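Local coordinates for protein perosamine synthetase (Caulobacter crescentus, PDB 3BN1) that catalyses the pyridoxal 5'-phosphate-dependent transfer of an amino group from L-glutamate to GDP-4-keto-6-deoxy-D-mannose, forming GDP-perosamine for the O-antigen of lipopolysaccharide, at residues A69-G74 / R210-Q215; S94-Y97 / T101-L104. One frame throughout, in Å; residues are numbered along the deposited sequence.

How the interactions relate
Both contacts belong to the domain built on the mixed seven-stranded sheet, and their centres lie about 17 Å apart. Along the chain the order is 69-74, 94-97, 101-104, 210-215, so interaction 2 forms entirely between the two halves of interaction 1. Helix 62-72 joins them: its last turn meets helix 203-213 in interaction 1, while Leu70 of that turn packs on helix 90-98, with CD1 3.4 Å from Ser94 OG. Interaction 2 then carries the packing from helix 90-98 to strand 101-105, an outermost strand of the sheet. Gln215 in one contact, and Thr96 and Tyr97 in the other, also reach the second subunit of the homodimer.

Interaction 1. Residues A69-G74 / R210-Q215; sequences ALVAMG and RLLRGQ. With ACT (acetate ion), chain E.
The C-terminal turns of helices 62-72 and 203-213 meet in a small apolar helix-helix contact, with Leu212 directed at Val71 and Ala72. CD1 of Leu212 does all the touching: it lies 3.8 Å from Val71 CG1 and, at the same 3.8 Å, from Ala72 N, while Ala72 CB stands slightly farther from it at 4.2 Å. Val71 presents the methyl held anti to its backbone N (chi1 173°), which brings CG1 against the leucine branch. The summed buried area is 99 Å², of which Leu212 supplies 55 Å², and no hydrogen bond crosses the interface. Met209 and Leu205, one and two turns back on helix 203-213, extend the packing on Ala72.

In the fold type I aminotransferase architecture of this family such helices pack around the large central sheet, and here the contact lies at the C-terminal ends of both. Helix 62-72 closes in a Schellman motif at Gly74, whose phi is positive (82°); its N donates to Val71 O at 2.7 Å. Helix 203-213 gives way at Gly214, whose N bonds to Arg210 O at 3.2 Å. Arg210 and Arg213 share Glu44 OE2 in salt bridges, with Arg213 NH2 at the edge of the Arg210 guanidinium and in its plane; the shared carboxylate probably offsets their like charges.

Beyond the helix, Gln215 turns to the dimer interface, its chain bent at chi2 (-90°). NE2 donates to acetate O at 3.1 Å in a nearly straight bond and also bonds Thr63 OG1 of the second subunit, while Arg233 NH2 bonds the acetate too. The ion probably came from the crystallisation liquor. Gln215 packs as well on Tyr88 of the second subunit; Tyr88 is one of the residues lining the 2-oxoglutarate pocket.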
loop_
_atom_site.group_PDB
_atom_site.type_symbol
_atom_site.label_atom_id
_atom_site.label_comp_id
_atom_site.label_asym_id
_atom_site.label_seq_id
_atom_site.Cartn_x
_atom_site.Cartn_y
_atom_site.Cartn_z
ATOM N N ALA A 69 -9.899 -3.705 -6.758
ATOM C CA ALA A 69 -10.917 -3.919 -7.805
ATOM C C ALA A 69 -11.889 -5.069 -7.447
ATOM O O ALA A 69 -13.109 -5.024 -7.704
ATOM C CB ALA A 69 -10.179 -4.216 -9.128
ATOM N N LEU A 70 -11.363 -6.153 -6.866
ATOM C CA LEU A 70 -12.240 -7.287 -6.535
ATOM C C LEU A 70 -13.255 -6.844 -5.482
ATOM O O LEU A 70 -14.444 -7.163 -5.524
ATOM C CB LEU A 70 -11.423 -8.394 -5.906
ATOM C CG LEU A 70 -10.540 -9.068 -6.947
ATOM C CD1 LEU A 70 -9.483 -9.991 -6.323
ATOM C CD2 LEU A 70 -11.334 -9.775 -8.098
ATOM N N VAL A 71 -12.746 -6.148 -4.473
ATOM C CA VAL A 71 -13.655 -5.731 -3.408
ATOM C C VAL A 71 -14.738 -4.826 -4.021
ATOM O O VAL A 71 -15.939 -5.046 -3.794
ATOM C CB VAL A 71 -12.916 -5.055 -2.260
ATOM C CG1 VAL A 71 -13.946 -4.475 -1.265
ATOM C CG2 VAL A 71 -11.977 -6.091 -1.509
ATOM N N ALA A 72 -14.334 -3.869 -4.861
ATOM C CA ALA A 72 -15.270 -2.965 -5.570
ATOM C C ALA A 72 -16.302 -3.719 -6.392
ATOM O O ALA A 72 -17.476 -3.391 -6.360
ATOM C CB ALA A 72 -14.524 -2.029 -6.492
ATOM N N MET A 73 -15.898 -4.784 -7.066
ATOM C CA MET A 73 -16.858 -5.596 -7.811
ATOM C C MET A 73 -17.674 -6.469 -6.860
ATOM O O MET A 73 -18.505 -7.266 -7.279
ATOM C CB MET A 73 -16.148 -6.514 -8.761
ATOM C CG MET A 73 -15.245 -5.761 -9.686
ATOM S SD MET A 73 -14.825 -6.848 -11.039
ATOM C CE MET A 73 -13.602 -7.763 -10.292
ATOM N N GLY A 74 -17.437 -6.344 -5.569
ATOM C CA GLY A 74 -18.234 -7.124 -4.642
ATOM C C GLY A 74 -17.800 -8.572 -4.418
ATOM O O GLY A 74 -18.607 -9.313 -3.877
ATOM N N ARG A 210 -12.762 4.457 -5.953
ATOM C CA ARG A 210 -12.146 5.617 -5.322
ATOM C C ARG A 210 -12.561 5.717 -3.839
ATOM O O ARG A 210 -11.748 6.094 -2.977
ATOM C CB ARG A 210 -12.414 6.923 -6.083
ATOM C CG ARG A 210 -12.447 6.765 -7.598
ATOM C CD ARG A 210 -11.984 8.055 -8.307
ATOM N NE ARG A 210 -11.724 7.913 -9.753
ATOM C CZ ARG A 210 -10.506 7.854 -10.298
ATOM N NH1 ARG A 210 -10.413 7.715 -11.608
ATOM N NH2 ARG A 210 -9.384 7.977 -9.570
ATOM N N LEU A 211 -13.804 5.326 -3.548
ATOM C CA LEU A 211 -14.292 5.314 -2.167
ATOM C C LEU A 211 -13.404 4.431 -1.260
ATOM O O LEU A 211 -12.934 4.858 -0.181
ATOM C CB LEU A 211 -15.732 4.791 -2.123
ATOM C CG LEU A 211 -16.293 4.890 -0.680
ATOM C CD1 LEU A 211 -16.330 6.287 -0.080
ATOM C CD2 LEU A 211 -17.687 4.301 -0.737
ATOM N N LEU A 212 -13.203 3.191 -1.694
ATOM C CA LEU A 212 -12.365 2.226 -0.917
ATOM C C LEU A 212 -10.899 2.589 -0.849
ATOM O O LEU A 212 -10.246 2.408 0.168
ATOM C CB LEU A 212 -12.447 0.845 -1.554
ATOM C CG LEU A 212 -13.829 0.175 -1.440
ATOM C CD1 LEU A 212 -13.975 -0.929 -2.516
ATOM C CD2 LEU A 212 -14.014 -0.437 0.003
ATOM N N ARG A 213 -10.388 3.105 -1.945
ATOM C CA ARG A 213 -8.976 3.498 -2.023
ATOM C C ARG A 213 -8.644 4.519 -0.954
ATOM O O ARG A 213 -7.568 4.478 -0.362
ATOM C CB ARG A 213 -8.683 4.108 -3.395
ATOM C CG ARG A 213 -7.184 4.475 -3.532
ATOM C CD ARG A 213 -6.876 5.125 -4.863
ATOM N NE ARG A 213 -7.592 6.389 -5.011
ATOM C CZ ARG A 213 -7.504 7.196 -6.079
ATOM N NH1 ARG A 213 -6.703 6.958 -7.141
ATOM N NH2 ARG A 213 -8.256 8.286 -6.092
ATOM N N GLY A 214 -9.571 5.455 -0.767
ATOM C CA GLY A 214 -9.416 6.586 0.155
ATOM C C GLY A 214 -9.987 6.364 1.539
ATOM O O GLY A 214 -10.697 7.232 2.080
ATOM N N GLN A 215 -9.569 5.234 2.121
ATOM C CA GLN A 215 -9.935 4.843 3.478
ATOM C C GLN A 215 -11.425 4.750 3.679
ATOM O O GLN A 215 -11.853 4.788 4.813
ATOM C CB GLN A 215 -9.339 5.751 4.530
ATOM C CG GLN A 215 -7.790 5.769 4.515
ATOM C CD GLN A 215 -7.165 4.728 5.407
ATOM O OE1 GLN A 215 -7.755 3.665 5.599
ATOM N NE2 GLN A 215 -6.065 5.079 6.095
HETATM C C ACT E . -5.469 8.956 6.138
HETATM O O ACT E . -4.822 7.890 5.918
HETATM O OXT ACT E . -6.404 9.400 5.261
HETATM C CH3 ACT E . -5.243 9.724 7.411
#

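Interaction 2. Residues S94-Y97 / T101-L104; sequences SVTY and TPVL
Val95 on helix 90-98 drives CG1 into the start of strand 101-105, against Thr101 and Pro102, within the beta-alpha-beta unit formed by strand 80-84, this helix and strand 101-105. The tight part is one methyl on a peptide link: Val95 CG1 is 3.7 Å from Thr101 C and 3.7 Å from Pro102 N, then 3.9 Å from CG of the proline ring. Holding CG1 anti to the backbone N (chi1 169°) sets that branch over the Thr101-Pro102 bond. Val81 of the neighbouring parallel strand and Leu70 of helix 62-72 pack on the same valine, and both Val95 and Pro102 are buried.

The looser side belongs to Thr96 and Thr101, each partly exposed, and Val228 of the second subunit packs on Thr96. Thr96 OG1 passes Pro102 CG at 4.0 Å, a van der Waals approach; its hydrogen-bonding partner is Tyr329 OH, with a weak second hydrogen bond to Ala92 O. Thr101 directs CB away from the helix and meets it through its backbone.

With no hydrogen bond across the 138 Å² buried here, cohesion probably comes from dispersion and the burial of apolar surface. Because Pro102 N carries no hydrogen, the valine methyl can rest against that nitrogen without hiding a donor, while the backbone of Thr101 bonds to Asp79 and Val81, and that of Val103 to Val81 and Val83 of the neighbouring strand.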
loop_
_atom_site.group_PDB
_atom_site.type_symbol
_atom_site.label_atom_id
_atom_site.label_comp_id
_atom_site.label_asym_id
_atom_site.label_seq_id
_atom_site.Cartn_x
_atom_site.Cartn_y
_atom_site.Cartn_z
ATOM N N SER A 94 -4.876 -11.933 -4.101
ATOM C CA SER A 94 -5.892 -10.878 -4.149
ATOM C C SER A 94 -7.322 -11.413 -3.887
ATOM O O SER A 94 -8.124 -10.797 -3.181
ATOM C CB SER A 94 -5.751 -10.030 -5.450
ATOM O OG SER A 94 -6.206 -10.697 -6.626
ATOM N N VAL A 95 -7.614 -12.620 -4.380
ATOM C CA VAL A 95 -8.926 -13.245 -4.211
ATOM C C VAL A 95 -8.999 -13.732 -2.764
ATOM O O VAL A 95 -9.982 -13.527 -2.031
ATOM C CB VAL A 95 -9.068 -14.433 -5.205
ATOM C CG1 VAL A 95 -10.280 -15.362 -4.966
ATOM C CG2 VAL A 95 -8.946 -13.934 -6.639
ATOM N N THR A 96 -7.871 -14.283 -2.360
ATOM C CA THR A 96 -7.777 -14.770 -1.026
ATOM C C THR A 96 -8.091 -13.671 -0.064
ATOM O O THR A 96 -8.768 -13.920 0.908
ATOM C CB THR A 96 -6.394 -15.310 -0.759
ATOM O OG1 THR A 96 -6.326 -16.578 -1.415
ATOM C CG2 THR A 96 -6.218 -15.639 0.751
ATOM N N TYR A 97 -7.568 -12.477 -0.307
ATOM C CA TYR A 97 -7.799 -11.413 0.637
ATOM C C TYR A 97 -9.287 -11.094 0.725
ATOM O O TYR A 97 -9.748 -10.540 1.743
ATOM C CB TYR A 97 -7.140 -10.137 0.200
ATOM C CG TYR A 97 -5.660 -10.117 -0.059
ATOM C CD1 TYR A 97 -4.783 -10.975 0.576
ATOM C CD2 TYR A 97 -5.141 -9.212 -0.980
ATOM C CE1 TYR A 97 -3.382 -10.948 0.279
ATOM C CE2 TYR A 97 -3.805 -9.172 -1.264
ATOM C CZ TYR A 97 -2.905 -9.976 -0.580
ATOM O OH TYR A 97 -1.551 -9.883 -0.831
ATOM N N THR A 101 -12.548 -17.794 -2.941
ATOM C CA THR A 101 -11.820 -18.992 -3.394
ATOM C C THR A 101 -11.338 -18.941 -4.854
ATOM O O THR A 101 -12.121 -18.908 -5.813
ATOM C CB THR A 101 -12.767 -20.159 -3.268
ATOM O OG1 THR A 101 -13.192 -20.265 -1.890
ATOM C CG2 THR A 101 -12.096 -21.372 -3.738
ATOM N N PRO A 102 -10.030 -19.040 -5.020
ATOM C CA PRO A 102 -9.383 -19.064 -6.333
ATOM C C PRO A 102 -9.745 -20.450 -6.937
ATOM O O PRO A 102 -9.779 -21.464 -6.225
ATOM C CB PRO A 102 -7.898 -19.029 -5.945
ATOM C CG PRO A 102 -7.902 -18.443 -4.592
ATOM C CD PRO A 102 -9.032 -19.100 -3.939
ATOM N N VAL A 103 -10.041 -20.496 -8.238
ATOM C CA VAL A 103 -10.364 -21.742 -8.957
ATOM C C VAL A 103 -9.455 -21.732 -10.160
ATOM O O VAL A 103 -9.587 -20.919 -11.109
ATOM C CB VAL A 103 -11.853 -21.830 -9.355
ATOM C CG1 VAL A 103 -12.145 -23.074 -10.274
ATOM C CG2 VAL A 103 -12.702 -21.863 -8.072
ATOM N N LEU A 104 -8.464 -22.605 -10.044
ATOM C CA LEU A 104 -7.355 -22.612 -10.923
ATOM C C LEU A 104 -7.705 -23.265 -12.214
ATOM O O LEU A 104 -8.411 -24.265 -12.244
ATOM C CB LEU A 104 -6.103 -23.304 -10.315
ATOM C CG LEU A 104 -5.587 -22.825 -8.946
ATOM C CD1 LEU A 104 -4.363 -23.572 -8.480
ATOM C CD2 LEU A 104 -5.316 -21.307 -9.014
#